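Local atomic coordinates of hypothetical protein (Legionella pneumophila subsp. pneumophila, PDB entry 4G2A), a protein that is of unknown function but has been put forward as a putative nutrient-binding protein, joining a DUF4424-type region rich in strands to a C-terminal YARHG domain. Residues E9-I14 against R158-T163; S43-C48 against D142-A147; M64-P69 against A90-F95; V99-V104 against T136-H141. All coordinates share one frame; numbering follows the deposited sequence.

Contacts 1, 2 and 3 are buried, whereas contact 4, its centre about 25 Å from the centre of the chain, is partly exposed. Contacts 2 and 4 share strand 136-150, and the next strand, 155-160, carries one side of contact 1; contact 3 uses strand 60-68, which borders strand 10-15 of contact 1. Chemistry follows place: parallel pairing with a tyrosine over a glycine in contact 1, an antiparallel ladder with near-parallel, slid-apart tyrosine rings and a His-Asp bond on its other face in contact 2, phenylalanines on Val92 and Ala90 plus one backbone bond in contact 3, and asparagines with bridging waters at a turn in contact 4. Contact 1 encloses the other three along the chain.

Contact 1 (E9-I14 against R158-T163); sequences EGSLPI and RYVLKT
Leu12 lies over the end of strand 155-160, its CD2 4.0 Å from Tyr159 CE1 and its CG 4.0 Å from Leu161 CD2. The leucine and tyrosine side chains cross at about a right angle, while CD1 turns to the carbonyl O of Leu161. Tyr159 in turn lays one ring face on the backbone of 10-11: Gly10 C and Ser11 N sit above it, offset toward the rim. CG anti to the backbone N (chi1 -161°) starts the ring on this path, and its CD2 comes 3.7 Å from Gly10 CA, so the ring occupies the side where Gly10 has no side chain. A water joins Tyr159 OH to Ser11 O. On the other face of the sheet Glu9 extends beyond CG, bringing OE1 3.2 Å from Arg158 CB and both carboxylate oxygens against Val160 CG2; its charge does not touch the Arg158 guanidinium. Backbone bonds set the register: Val160 N to Gly10 O at 2.9 Å, Leu12 N to Val160 O at 3.1 Å, and a weak one from Gly10 N to Arg158 O. This is a short parallel strand pair inside a mostly antiparallel beta structure, covered on one face by an aromatic side chain.

Contact 2 (S43-C48 against D142-A147); sequences SWHYNC and DYSTGA
Tyr46 and Tyr143, a hydrogen-bonded antiparallel pair, cross obliquely on the same side of the sheet, their ring planes 11° apart but slid so far that the rings barely overlap, with centroids 4.8 Å apart. Tyr143 CE2 lies over one face of the Tyr46 ring, 3.6 Å from CG, and Tyr46 CB sits over the Tyr143 face as a CH-pi contact. At the Tyr46 edge comes Thr145 OG1, 3.4 Å from CE1; that hydroxyl donates to Gly146 O. Across the sheet, His45 CG is anti to its backbone N (chi1 -177°), and NE2 gives a 2.7 Å hydrogen bond to Asp142 OD1. The oxygen lies in the ring plane, yet the ring meets the carboxylate from above its plane. Trp44, on the tyrosine side, brings NE1 to 3.7 Å from Ala147 CB. Strand 43-54 is held between strand 136-150 and strand 21-33, which bonds to His45 and Asn47 through Ser31 and Arg29, while Tyr159 of strand 155-160 packs against both tyrosines.

Contact 3 (M64-P69 against A90-F95); sequences MAFPFP and ALVYDF
The Phe66 ring carries Phe95 CE1 over one face and Val92 CG2 at its edge, in plane. The two phenylalanines form an offset stack, centroids 4.6 Å apart and planes at 20°, their side chains sliding past each other in opposite directions. It is an aromatic cluster within a beta fold, where the loop ahead of strand 95-99 folds back over strand 60-68. Both rings start with CG anti to the backbone N (chi1 167° for Phe66), and Phe95 CE1 ends 3.6 Å from Phe66 CG. Phe66 and Val92 meet tip to tip, with CE2 3.8 Å from CG2. The same methyl also touches Phe68 CB. Phe68 brings CE1 to 3.5 Å from Ala90 CB. His141 and Tyr125 extend the cluster: His141 meets the rings of both Phe66 and Phe95, and Tyr125 those of Phe68 and Phe95. The hydrogen bond between the segments lies at Pro69, where Leu91 N donates to Pro69 O at 3.0 Å.

Contact 4 (V99-V104 against T136-H141); sequences VNDKQV and TVNIHH
Asn100 grips Asn138 through two bonds, its backbone N to Asn138 O at 2.8 Å and its side-chain OD1 from Asn138 N at 2.9 Å, both nearly straight at the hydrogen. The residue stands at the second position of a type I' beta turn, Val99 to Lys102, which joins strands 95-99 and 102-110 in a beta hairpin; strand 136-150 lies alongside the first of these. Although the CB of Asn100 points away from the partner strand, chi1 of -80° places CG anti to the carbonyl carbon, beside the backbone N, and chi2 of -17° then turns OD1 back to that strand. There OD1 acts as a substitute for a backbone carbonyl and extends the antiparallel bonding by one step beyond the Val99-Ile139 pair. Val99 and Ile139 lie side by side, pointing the same way, with CG2 3.8 Å from CD1. Val99 CG1, anti to its backbone N, crosses Val137 obliquely and reaches CG1 at 4.0 Å. Trp127 of strand 123-131 packs on both Val99 and Ile139. On the other face, Asn138 holds CG anti to its backbone N (chi1 -162°), and its OD1 accepts from Asn49 ND2. One water ties this asparagine to the turn, taking hydrogen bonds from Asp101 N at 2.8 Å and Asn138 ND2 at 3.1 Å.

Contact 1 (E9-I14 against R158-T163)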
loop_
_atom_site.group_PDB
_atom_site.type_symbol
_atom_site.label_atom_id
_atom_site.label_comp_id
_atom_site.label_asym_id
_atom_site.label_seq_id
_atom_site.Cartn_x
_atom_site.Cartn_y
_atom_site.Cartn_z
ATOM N N GLU A 9 -3.074 -6.217 -4.630
ATOM C CA GLU A 9 -2.529 -6.499 -3.302
ATOM C C GLU A 9 -1.888 -7.889 -3.238
ATOM O O GLU A 9 -2.118 -8.736 -4.112
ATOM C CB GLU A 9 -3.617 -6.360 -2.207
ATOM C CG GLU A 9 -4.853 -7.260 -2.336
ATOM C CD GLU A 9 -5.624 -7.483 -1.039
ATOM O OE1 GLU A 9 -5.034 -7.331 0.058
ATOM O OE2 GLU A 9 -6.808 -7.875 -1.116
ATOM N N GLY A 10 -1.110 -8.099 -2.187
ATOM C CA GLY A 10 -0.472 -9.373 -1.925
ATOM C C GLY A 10 -1.341 -10.317 -1.118
ATOM O O GLY A 10 -2.312 -9.908 -0.470
ATOM N N SER A 11 -1.022 -11.601 -1.203
ATOM C CA SER A 11 -1.764 -12.646 -0.498
ATOM C C SER A 11 -0.829 -13.776 -0.115
ATOM O O SER A 11 0.144 -14.040 -0.841
ATOM C CB SER A 11 -2.891 -13.192 -1.375
ATOM O OG SER A 11 -4.026 -12.342 -1.443
ATOM N N LEU A 12 -1.116 -14.440 1.020
ATOM C CA LEU A 12 -0.375 -15.636 1.445
ATOM C C LEU A 12 -0.598 -16.759 0.414
ATOM O O LEU A 12 -1.684 -16.779 -0.185
ATOM C CB LEU A 12 -0.871 -16.143 2.838
ATOM C CG LEU A 12 -0.370 -15.466 4.099
ATOM C CD1 LEU A 12 -0.978 -16.113 5.303
ATOM C CD2 LEU A 12 1.154 -15.524 4.218
ATOM N N PRO A 13 0.331 -17.723 0.204
ATOM C CA PRO A 13 -0.021 -18.874 -0.644
ATOM C C PRO A 13 -1.084 -19.685 0.087
ATOM O O PRO A 13 -1.143 -19.648 1.323
ATOM C CB PRO A 13 1.299 -19.662 -0.782
ATOM C CG PRO A 13 2.339 -18.881 -0.074
ATOM C CD PRO A 13 1.639 -17.928 0.856
ATOM N N ILE A 14 -1.964 -20.364 -0.644
ATOM C CA ILE A 14 -2.988 -21.142 0.035
ATOM C C ILE A 14 -3.024 -22.568 -0.520
ATOM O O ILE A 14 -2.687 -22.771 -1.686
ATOM C CB ILE A 14 -4.380 -20.450 -0.032
ATOM C CG1 ILE A 14 -4.877 -20.250 -1.461
ATOM C CG2 ILE A 14 -4.393 -19.147 0.737
ATOM C CD1 ILE A 14 -6.201 -20.825 -1.680
ATOM N N ARG A 158 -1.899 -3.345 1.199
ATOM C CA ARG A 158 -2.608 -4.465 1.802
ATOM C C ARG A 158 -1.920 -5.776 1.510
ATOM O O ARG A 158 -1.185 -5.904 0.535
ATOM C CB ARG A 158 -4.074 -4.534 1.309
ATOM C CG ARG A 158 -4.777 -3.209 1.050
ATOM C CD ARG A 158 -6.135 -3.487 0.477
ATOM N NE ARG A 158 -6.730 -2.366 -0.259
ATOM C CZ ARG A 158 -7.508 -1.434 0.286
ATOM N NH1 ARG A 158 -7.753 -1.441 1.595
ATOM N NH2 ARG A 158 -8.055 -0.492 -0.470
ATOM N N TYR A 159 -2.193 -6.760 2.363
ATOM C CA TYR A 159 -1.696 -8.130 2.275
ATOM C C TYR A 159 -2.663 -9.048 3.016
ATOM O O TYR A 159 -2.899 -8.825 4.201
ATOM C CB TYR A 159 -0.277 -8.237 2.841
ATOM C CG TYR A 159 0.461 -9.476 2.392
ATOM C CD1 TYR A 159 0.299 -10.687 3.059
ATOM C CD2 TYR A 159 1.291 -9.451 1.272
ATOM C CE1 TYR A 159 0.957 -11.835 2.639
ATOM C CE2 TYR A 159 1.970 -10.593 0.854
ATOM C CZ TYR A 159 1.812 -11.780 1.553
ATOM O OH TYR A 159 2.480 -12.915 1.158
ATOM N N VAL A 160 -3.233 -10.066 2.314
ATOM C CA VAL A 160 -4.177 -11.021 2.904
ATOM C C VAL A 160 -3.405 -12.075 3.732
ATOM O O VAL A 160 -2.581 -12.815 3.199
ATOM C CB VAL A 160 -5.118 -11.670 1.867
ATOM C CG1 VAL A 160 -6.026 -12.715 2.521
ATOM C CG2 VAL A 160 -5.947 -10.607 1.138
ATOM N N LEU A 161 -3.706 -12.116 5.046
ATOM C CA LEU A 161 -3.085 -12.979 6.040
ATOM C C LEU A 161 -4.085 -13.929 6.701
ATOM O O LEU A 161 -3.654 -14.958 7.215
ATOM C CB LEU A 161 -2.418 -12.107 7.124
ATOM C CG LEU A 161 -1.151 -11.318 6.702
ATOM C CD1 LEU A 161 -0.784 -10.254 7.744
ATOM C CD2 LEU A 161 0.026 -12.236 6.458
ATOM N N LYS A 162 -5.401 -13.596 6.701
ATOM C CA LYS A 162 -6.456 -14.393 7.342
ATOM C C LYS A 162 -6.572 -15.824 6.761
ATOM O O LYS A 162 -7.034 -16.739 7.446
ATOM C CB LYS A 162 -7.822 -13.689 7.237
ATOM C CG LYS A 162 -7.975 -12.474 8.150
ATOM C CD LYS A 162 -9.444 -12.046 8.273
ATOM C CE LYS A 162 -9.615 -10.589 8.655
ATOM N NZ LYS A 162 -11.054 -10.169 8.709
ATOM N N THR A 163 -6.172 -15.981 5.492
ATOM C CA THR A 163 -6.203 -17.216 4.720
ATOM C C THR A 163 -5.187 -18.204 5.256
ATOM O O THR A 163 -5.305 -19.395 4.981
ATOM C CB THR A 163 -5.988 -16.923 3.237
ATOM O OG1 THR A 163 -4.818 -16.110 3.076
ATOM C CG2 THR A 163 -7.198 -16.254 2.595
HETATM O O HOH W 1 2.764 -13.377 -1.503
HETATM O O HOH W 2 -4.290 -15.844 0.585
#

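Contact 2 (S43-C48 against D142-A147)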
loop_
_atom_site.group_PDB
_atom_site.type_symbol
_atom_site.label_atom_id
_atom_site.label_comp_id
_atom_site.label_asym_id
_atom_site.label_seq_id
_atom_site.Cartn_x
_atom_site.Cartn_y
_atom_site.Cartn_z
ATOM N N SER A 43 3.904 2.194 -7.410
ATOM C CA SER A 43 3.891 0.744 -7.363
ATOM C C SER A 43 4.435 0.243 -6.030
ATOM O O SER A 43 5.103 0.976 -5.301
ATOM C CB SER A 43 4.710 0.162 -8.516
ATOM O OG SER A 43 5.994 0.761 -8.621
ATOM N N TRP A 44 4.072 -1.004 -5.705
ATOM C CA TRP A 44 4.563 -1.762 -4.572
ATOM C C TRP A 44 5.212 -3.036 -5.098
ATOM O O TRP A 44 4.633 -3.725 -5.949
ATOM C CB TRP A 44 3.442 -2.086 -3.576
ATOM C CG TRP A 44 2.882 -0.885 -2.883
ATOM C CD1 TRP A 44 1.700 -0.268 -3.150
ATOM C CD2 TRP A 44 3.471 -0.171 -1.786
ATOM N NE1 TRP A 44 1.526 0.802 -2.312
ATOM C CE2 TRP A 44 2.593 0.880 -1.452
ATOM C CE3 TRP A 44 4.639 -0.344 -1.021
ATOM C CZ2 TRP A 44 2.839 1.755 -0.388
ATOM C CZ3 TRP A 44 4.909 0.555 0.007
ATOM C CH2 TRP A 44 4.002 1.573 0.331
ATOM N N HIS A 45 6.419 -3.332 -4.599
ATOM C CA HIS A 45 7.189 -4.525 -4.943
ATOM C C HIS A 45 7.237 -5.437 -3.730
ATOM O O HIS A 45 7.721 -5.051 -2.674
ATOM C CB HIS A 45 8.594 -4.143 -5.429
ATOM C CG HIS A 45 9.425 -5.304 -5.880
ATOM N ND1 HIS A 45 10.804 -5.272 -5.794
ATOM C CD2 HIS A 45 9.047 -6.502 -6.387
ATOM C CE1 HIS A 45 11.218 -6.437 -6.261
ATOM N NE2 HIS A 45 10.195 -7.209 -6.628
ATOM N N TYR A 46 6.709 -6.642 -3.890
ATOM C CA TYR A 46 6.606 -7.647 -2.840
ATOM C C TYR A 46 7.653 -8.726 -2.990
ATOM O O TYR A 46 7.715 -9.373 -4.040
ATOM C CB TYR A 46 5.212 -8.312 -2.866
ATOM C CG TYR A 46 4.034 -7.379 -2.694
ATOM C CD1 TYR A 46 3.643 -6.519 -3.721
ATOM C CD2 TYR A 46 3.218 -7.461 -1.573
ATOM C CE1 TYR A 46 2.529 -5.689 -3.586
ATOM C CE2 TYR A 46 2.099 -6.647 -1.431
ATOM C CZ TYR A 46 1.760 -5.757 -2.437
ATOM O OH TYR A 46 0.658 -4.951 -2.275
ATOM N N ASN A 47 8.489 -8.917 -1.949
ATOM C CA ASN A 47 9.438 -10.027 -1.886
ATOM C C ASN A 47 9.008 -10.832 -0.669
ATOM O O ASN A 47 9.100 -10.344 0.461
ATOM C CB ASN A 47 10.878 -9.569 -1.823
ATOM C CG ASN A 47 11.368 -8.904 -3.071
ATOM O OD1 ASN A 47 11.348 -7.678 -3.191
ATOM N ND2 ASN A 47 11.946 -9.682 -3.970
ATOM N N CYS A 48 8.412 -12.000 -0.901
ATOM C CA CYS A 48 7.853 -12.796 0.185
ATOM C C CYS A 48 8.503 -14.146 0.278
ATOM O O CYS A 48 8.544 -14.871 -0.698
ATOM C CB CYS A 48 6.342 -12.943 0.029
ATOM S SG CYS A 48 5.470 -11.416 -0.399
ATOM N N ASP A 142 7.768 -13.110 -5.790
ATOM C CA ASP A 142 8.307 -11.846 -6.281
ATOM C C ASP A 142 7.306 -11.365 -7.314
ATOM O O ASP A 142 7.004 -12.094 -8.256
ATOM C CB ASP A 142 9.740 -12.006 -6.844
ATOM C CG ASP A 142 10.382 -10.779 -7.474
ATOM O OD1 ASP A 142 9.742 -9.707 -7.484
ATOM O OD2 ASP A 142 11.511 -10.903 -7.998
ATOM N N TYR A 143 6.717 -10.197 -7.072
ATOM C CA TYR A 143 5.724 -9.590 -7.948
ATOM C C TYR A 143 5.548 -8.116 -7.567
ATOM O O TYR A 143 6.080 -7.662 -6.553
ATOM C CB TYR A 143 4.376 -10.353 -7.894
ATOM C CG TYR A 143 3.790 -10.473 -6.502
ATOM C CD1 TYR A 143 4.173 -11.505 -5.648
ATOM C CD2 TYR A 143 2.806 -9.596 -6.062
ATOM C CE1 TYR A 143 3.629 -11.626 -4.373
ATOM C CE2 TYR A 143 2.240 -9.721 -4.800
ATOM C CZ TYR A 143 2.665 -10.729 -3.952
ATOM O OH TYR A 143 2.114 -10.850 -2.709
ATOM N N SER A 144 4.783 -7.389 -8.387
ATOM C CA SER A 144 4.452 -5.979 -8.182
ATOM C C SER A 144 2.971 -5.768 -8.332
ATOM O O SER A 144 2.287 -6.589 -8.924
ATOM C CB SER A 144 5.193 -5.102 -9.192
ATOM O OG SER A 144 6.585 -5.180 -8.951
ATOM N N THR A 145 2.484 -4.652 -7.818
ATOM C CA THR A 145 1.092 -4.201 -7.950
ATOM C C THR A 145 1.155 -2.705 -8.182
ATOM O O THR A 145 2.231 -2.114 -8.036
ATOM C CB THR A 145 0.242 -4.545 -6.689
ATOM O OG1 THR A 145 0.672 -3.742 -5.591
ATOM C CG2 THR A 145 0.264 -6.023 -6.313
ATOM N N GLY A 146 0.014 -2.105 -8.481
ATOM C CA GLY A 146 -0.130 -0.660 -8.547
ATOM C C GLY A 146 -0.331 -0.147 -7.130
ATOM O O GLY A 146 -0.436 -0.940 -6.175
ATOM N N ALA A 147 -0.343 1.178 -6.958
ATOM C CA ALA A 147 -0.512 1.709 -5.619
ATOM C C ALA A 147 -1.906 2.299 -5.470
ATOM O O ALA A 147 -2.196 3.385 -5.983
ATOM C CB ALA A 147 0.568 2.726 -5.300
#

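Contact 3 (M64-P69 against A90-F95)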
loop_
_atom_site.group_PDB
_atom_site.type_symbol
_atom_site.label_atom_id
_atom_site.label_comp_id
_atom_site.label_asym_id
_atom_site.label_seq_id
_atom_site.Cartn_x
_atom_site.Cartn_y
_atom_site.Cartn_z
HETATM N N MSE A 64 -0.356 -25.664 -4.594
HETATM C CA MSE A 64 -0.432 -24.386 -3.895
HETATM C C MSE A 64 -0.942 -23.353 -4.846
HETATM O O MSE A 64 -0.657 -23.440 -6.041
HETATM C CB MSE A 64 0.934 -23.960 -3.374
HETATM C CG MSE A 64 1.363 -24.657 -2.128
HETATM SE SE MSE A 64 2.821 -23.656 -1.323
HETATM C CE MSE A 64 3.376 -25.031 -0.051
ATOM N N ALA A 65 -1.657 -22.343 -4.325
ATOM C CA ALA A 65 -2.197 -21.275 -5.153
ATOM C C ALA A 65 -1.938 -19.912 -4.562
ATOM O O ALA A 65 -2.025 -19.741 -3.336
ATOM C CB ALA A 65 -3.689 -21.471 -5.341
ATOM N N PHE A 66 -1.623 -18.932 -5.448
ATOM C CA PHE A 66 -1.481 -17.516 -5.101
ATOM C C PHE A 66 -2.729 -16.799 -5.634
ATOM O O PHE A 66 -2.797 -16.594 -6.836
ATOM C CB PHE A 66 -0.183 -16.878 -5.648
ATOM C CG PHE A 66 -0.168 -15.355 -5.577
ATOM C CD1 PHE A 66 0.168 -14.697 -4.398
ATOM C CD2 PHE A 66 -0.470 -14.584 -6.694
ATOM C CE1 PHE A 66 0.221 -13.297 -4.346
ATOM C CE2 PHE A 66 -0.430 -13.183 -6.633
ATOM C CZ PHE A 66 -0.074 -12.554 -5.460
ATOM N N PRO A 67 -3.730 -16.447 -4.777
ATOM C CA PRO A 67 -4.929 -15.755 -5.279
ATOM C C PRO A 67 -4.677 -14.283 -5.527
ATOM O O PRO A 67 -3.840 -13.674 -4.866
ATOM C CB PRO A 67 -5.957 -15.947 -4.163
ATOM C CG PRO A 67 -5.255 -16.644 -3.059
ATOM C CD PRO A 67 -3.794 -16.608 -3.315
ATOM N N PHE A 68 -5.412 -13.689 -6.455
ATOM C CA PHE A 68 -5.189 -12.271 -6.752
ATOM C C PHE A 68 -6.460 -11.566 -7.262
ATOM O O PHE A 68 -7.319 -12.202 -7.885
ATOM C CB PHE A 68 -4.045 -12.122 -7.794
ATOM C CG PHE A 68 -4.197 -12.974 -9.030
ATOM C CD1 PHE A 68 -5.036 -12.581 -10.074
ATOM C CD2 PHE A 68 -3.489 -14.153 -9.169
ATOM C CE1 PHE A 68 -5.168 -13.366 -11.222
ATOM C CE2 PHE A 68 -3.620 -14.937 -10.323
ATOM C CZ PHE A 68 -4.467 -14.548 -11.334
ATOM N N PRO A 69 -6.569 -10.233 -7.050
ATOM C CA PRO A 69 -7.697 -9.493 -7.662
ATOM C C PRO A 69 -7.435 -9.272 -9.156
ATOM O O PRO A 69 -6.297 -9.349 -9.617
ATOM C CB PRO A 69 -7.713 -8.165 -6.881
ATOM C CG PRO A 69 -6.307 -7.974 -6.392
ATOM C CD PRO A 69 -5.640 -9.322 -6.340
ATOM N N ALA A 90 -4.782 -9.708 -14.226
ATOM C CA ALA A 90 -4.378 -9.694 -12.825
ATOM C C ALA A 90 -3.874 -8.316 -12.430
ATOM O O ALA A 90 -3.254 -7.621 -13.245
ATOM C CB ALA A 90 -3.284 -10.719 -12.598
ATOM N N LEU A 91 -4.116 -7.928 -11.174
ATOM C CA LEU A 91 -3.616 -6.649 -10.671
ATOM C C LEU A 91 -2.293 -6.919 -9.914
ATOM O O LEU A 91 -1.941 -6.236 -8.955
ATOM C CB LEU A 91 -4.687 -5.927 -9.816
ATOM C CG LEU A 91 -6.001 -5.511 -10.555
ATOM C CD1 LEU A 91 -6.952 -4.831 -9.606
ATOM C CD2 LEU A 91 -5.732 -4.583 -11.699
ATOM N N VAL A 92 -1.559 -7.920 -10.422
ATOM C CA VAL A 92 -0.270 -8.463 -10.002
ATOM C C VAL A 92 0.581 -8.517 -11.275
ATOM O O VAL A 92 0.094 -8.898 -12.331
ATOM C CB VAL A 92 -0.443 -9.858 -9.291
ATOM C CG1 VAL A 92 0.861 -10.645 -9.235
ATOM C CG2 VAL A 92 -1.008 -9.685 -7.895
ATOM N N TYR A 93 1.838 -8.084 -11.183
ATOM C CA TYR A 93 2.704 -7.999 -12.342
ATOM C C TYR A 93 3.967 -8.768 -12.125
ATOM O O TYR A 93 4.589 -8.644 -11.070
ATOM C CB TYR A 93 3.026 -6.511 -12.643
ATOM C CG TYR A 93 1.776 -5.691 -12.812
ATOM C CD1 TYR A 93 1.054 -5.724 -14.000
ATOM C CD2 TYR A 93 1.250 -4.961 -11.751
ATOM C CE1 TYR A 93 -0.139 -5.021 -14.144
ATOM C CE2 TYR A 93 0.041 -4.277 -11.875
ATOM C CZ TYR A 93 -0.639 -4.299 -13.081
ATOM O OH TYR A 93 -1.822 -3.627 -13.231
ATOM N N ASP A 94 4.370 -9.526 -13.152
ATOM C CA ASP A 94 5.623 -10.288 -13.231
ATOM C C ASP A 94 5.787 -11.191 -12.018
ATOM O O ASP A 94 6.817 -11.171 -11.340
ATOM C CB ASP A 94 6.843 -9.347 -13.410
ATOM C CG ASP A 94 6.683 -8.365 -14.565
ATOM O OD1 ASP A 94 6.496 -8.825 -15.720
ATOM O OD2 ASP A 94 6.714 -7.139 -14.312
ATOM N N PHE A 95 4.738 -11.951 -11.727
ATOM C CA PHE A 95 4.727 -12.923 -10.650
ATOM C C PHE A 95 5.716 -14.022 -10.957
ATOM O O PHE A 95 5.653 -14.648 -12.019
ATOM C CB PHE A 95 3.326 -13.506 -10.462
ATOM C CG PHE A 95 3.258 -14.539 -9.364
ATOM C CD1 PHE A 95 3.151 -14.153 -8.028
ATOM C CD2 PHE A 95 3.300 -15.901 -9.663
ATOM C CE1 PHE A 95 3.102 -15.110 -7.005
ATOM C CE2 PHE A 95 3.225 -16.857 -8.643
ATOM C CZ PHE A 95 3.127 -16.454 -7.320
#

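Contact 4 (V99-V104 against T136-H141)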
loop_
_atom_site.group_PDB
_atom_site.type_symbol
_atom_site.label_atom_id
_atom_site.label_comp_id
_atom_site.label_asym_id
_atom_site.label_seq_id
_atom_site.Cartn_x
_atom_site.Cartn_y
_atom_site.Cartn_z
ATOM N N VAL A 99 10.354 -22.755 -5.771
ATOM C CA VAL A 99 10.121 -23.847 -4.821
ATOM C C VAL A 99 11.496 -24.379 -4.480
ATOM O O VAL A 99 12.212 -24.809 -5.393
ATOM C CB VAL A 99 9.176 -24.947 -5.382
ATOM C CG1 VAL A 99 9.033 -26.110 -4.396
ATOM C CG2 VAL A 99 7.812 -24.377 -5.744
ATOM N N ASN A 100 11.899 -24.283 -3.189
ATOM C CA ASN A 100 13.224 -24.699 -2.693
ATOM C C ASN A 100 14.337 -24.028 -3.543
ATOM O O ASN A 100 15.272 -24.678 -4.040
ATOM C CB ASN A 100 13.362 -26.234 -2.655
ATOM C CG ASN A 100 12.728 -26.887 -1.456
ATOM O OD1 ASN A 100 12.434 -26.250 -0.446
ATOM N ND2 ASN A 100 12.547 -28.191 -1.520
ATOM N N ASP A 101 14.143 -22.717 -3.762
ATOM C CA ASP A 101 14.995 -21.768 -4.489
ATOM C C ASP A 101 15.133 -22.070 -6.024
ATOM O O ASP A 101 15.916 -21.396 -6.701
ATOM C CB ASP A 101 16.358 -21.599 -3.779
ATOM C CG ASP A 101 16.155 -21.048 -2.368
ATOM O OD1 ASP A 101 15.589 -19.922 -2.240
ATOM O OD2 ASP A 101 16.457 -21.784 -1.383
ATOM N N LYS A 102 14.283 -22.979 -6.573
ATOM C CA LYS A 102 14.187 -23.286 -8.007
ATOM C C LYS A 102 12.901 -22.669 -8.584
ATOM O O LYS A 102 11.798 -22.963 -8.093
ATOM C CB LYS A 102 14.225 -24.797 -8.265
ATOM C CG LYS A 102 14.168 -25.171 -9.750
ATOM C CD LYS A 102 14.192 -26.678 -9.912
ATOM C CE LYS A 102 13.784 -27.135 -11.287
ATOM N NZ LYS A 102 13.589 -28.613 -11.336
ATOM N N GLN A 103 13.045 -21.841 -9.645
ATOM C CA GLN A 103 11.923 -21.178 -10.309
ATOM C C GLN A 103 11.006 -22.210 -10.992
ATOM O O GLN A 103 11.479 -23.105 -11.698
ATOM C CB GLN A 103 12.388 -20.094 -11.304
ATOM C CG GLN A 103 11.224 -19.160 -11.687
ATOM C CD GLN A 103 11.536 -18.130 -12.746
ATOM O OE1 GLN A 103 12.399 -17.260 -12.577
ATOM N NE2 GLN A 103 10.745 -18.131 -13.810
ATOM N N VAL A 104 9.691 -22.101 -10.732
ATOM C CA VAL A 104 8.721 -23.049 -11.271
ATOM C C VAL A 104 7.690 -22.350 -12.145
ATOM O O VAL A 104 7.396 -21.168 -11.930
ATOM C CB VAL A 104 8.016 -23.895 -10.164
ATOM C CG1 VAL A 104 9.014 -24.724 -9.364
ATOM C CG2 VAL A 104 7.153 -23.040 -9.244
ATOM N N THR A 136 10.777 -29.638 5.273
ATOM C CA THR A 136 10.494 -28.213 5.153
ATOM C C THR A 136 10.663 -27.812 3.667
ATOM O O THR A 136 11.602 -28.254 2.999
ATOM C CB THR A 136 11.433 -27.418 6.104
ATOM O OG1 THR A 136 11.157 -27.762 7.463
ATOM C CG2 THR A 136 11.306 -25.921 5.951
ATOM N N VAL A 137 9.764 -26.996 3.160
ATOM C CA VAL A 137 9.852 -26.513 1.782
ATOM C C VAL A 137 9.844 -24.998 1.839
ATOM O O VAL A 137 9.047 -24.407 2.570
ATOM C CB VAL A 137 8.752 -27.110 0.846
ATOM C CG1 VAL A 137 8.622 -26.343 -0.464
ATOM C CG2 VAL A 137 9.034 -28.584 0.566
ATOM N N ASN A 138 10.781 -24.381 1.117
ATOM C CA ASN A 138 10.875 -22.929 1.012
ATOM C C ASN A 138 10.076 -22.443 -0.205
ATOM O O ASN A 138 10.241 -22.981 -1.308
ATOM C CB ASN A 138 12.326 -22.490 0.900
ATOM C CG ASN A 138 12.487 -21.026 1.217
ATOM O OD1 ASN A 138 12.513 -20.634 2.378
ATOM N ND2 ASN A 138 12.541 -20.181 0.198
ATOM N N ILE A 139 9.181 -21.462 0.010
ATOM C CA ILE A 139 8.392 -20.844 -1.051
ATOM C C ILE A 139 8.776 -19.382 -1.083
ATOM O O ILE A 139 8.839 -18.750 -0.038
ATOM C CB ILE A 139 6.831 -21.067 -0.935
ATOM C CG1 ILE A 139 6.433 -22.590 -0.961
ATOM C CG2 ILE A 139 6.046 -20.265 -2.013
ATOM C CD1 ILE A 139 6.823 -23.416 -2.227
ATOM N N HIS A 140 9.077 -18.863 -2.278
ATOM C CA HIS A 140 9.405 -17.456 -2.488
ATOM C C HIS A 140 8.549 -16.864 -3.606
ATOM O O HIS A 140 8.382 -17.479 -4.655
ATOM C CB HIS A 140 10.898 -17.232 -2.779
ATOM C CG HIS A 140 11.262 -15.778 -2.845
ATOM N ND1 HIS A 140 11.347 -15.112 -4.047
ATOM C CD2 HIS A 140 11.486 -14.900 -1.844
ATOM C CE1 HIS A 140 11.653 -13.860 -3.744
ATOM N NE2 HIS A 140 11.738 -13.683 -2.432
ATOM N N HIS A 141 8.004 -15.671 -3.347
ATOM C CA HIS A 141 7.196 -14.865 -4.245
ATOM C C HIS A 141 7.908 -13.558 -4.551
ATOM O O HIS A 141 8.567 -12.970 -3.687
ATOM C CB HIS A 141 5.827 -14.553 -3.629
ATOM C CG HIS A 141 4.872 -15.695 -3.592
ATOM N ND1 HIS A 141 3.646 -15.584 -2.954
ATOM C CD2 HIS A 141 4.989 -16.948 -4.091
ATOM C CE1 HIS A 141 3.057 -16.758 -3.096
ATOM N NE2 HIS A 141 3.830 -17.611 -3.772
HETATM O O HOH W 3 12.405 -30.486 1.039
HETATM O O HOH W 4 14.003 -27.198 2.516
HETATM O O HOH W 5 12.107 -20.967 -2.818
#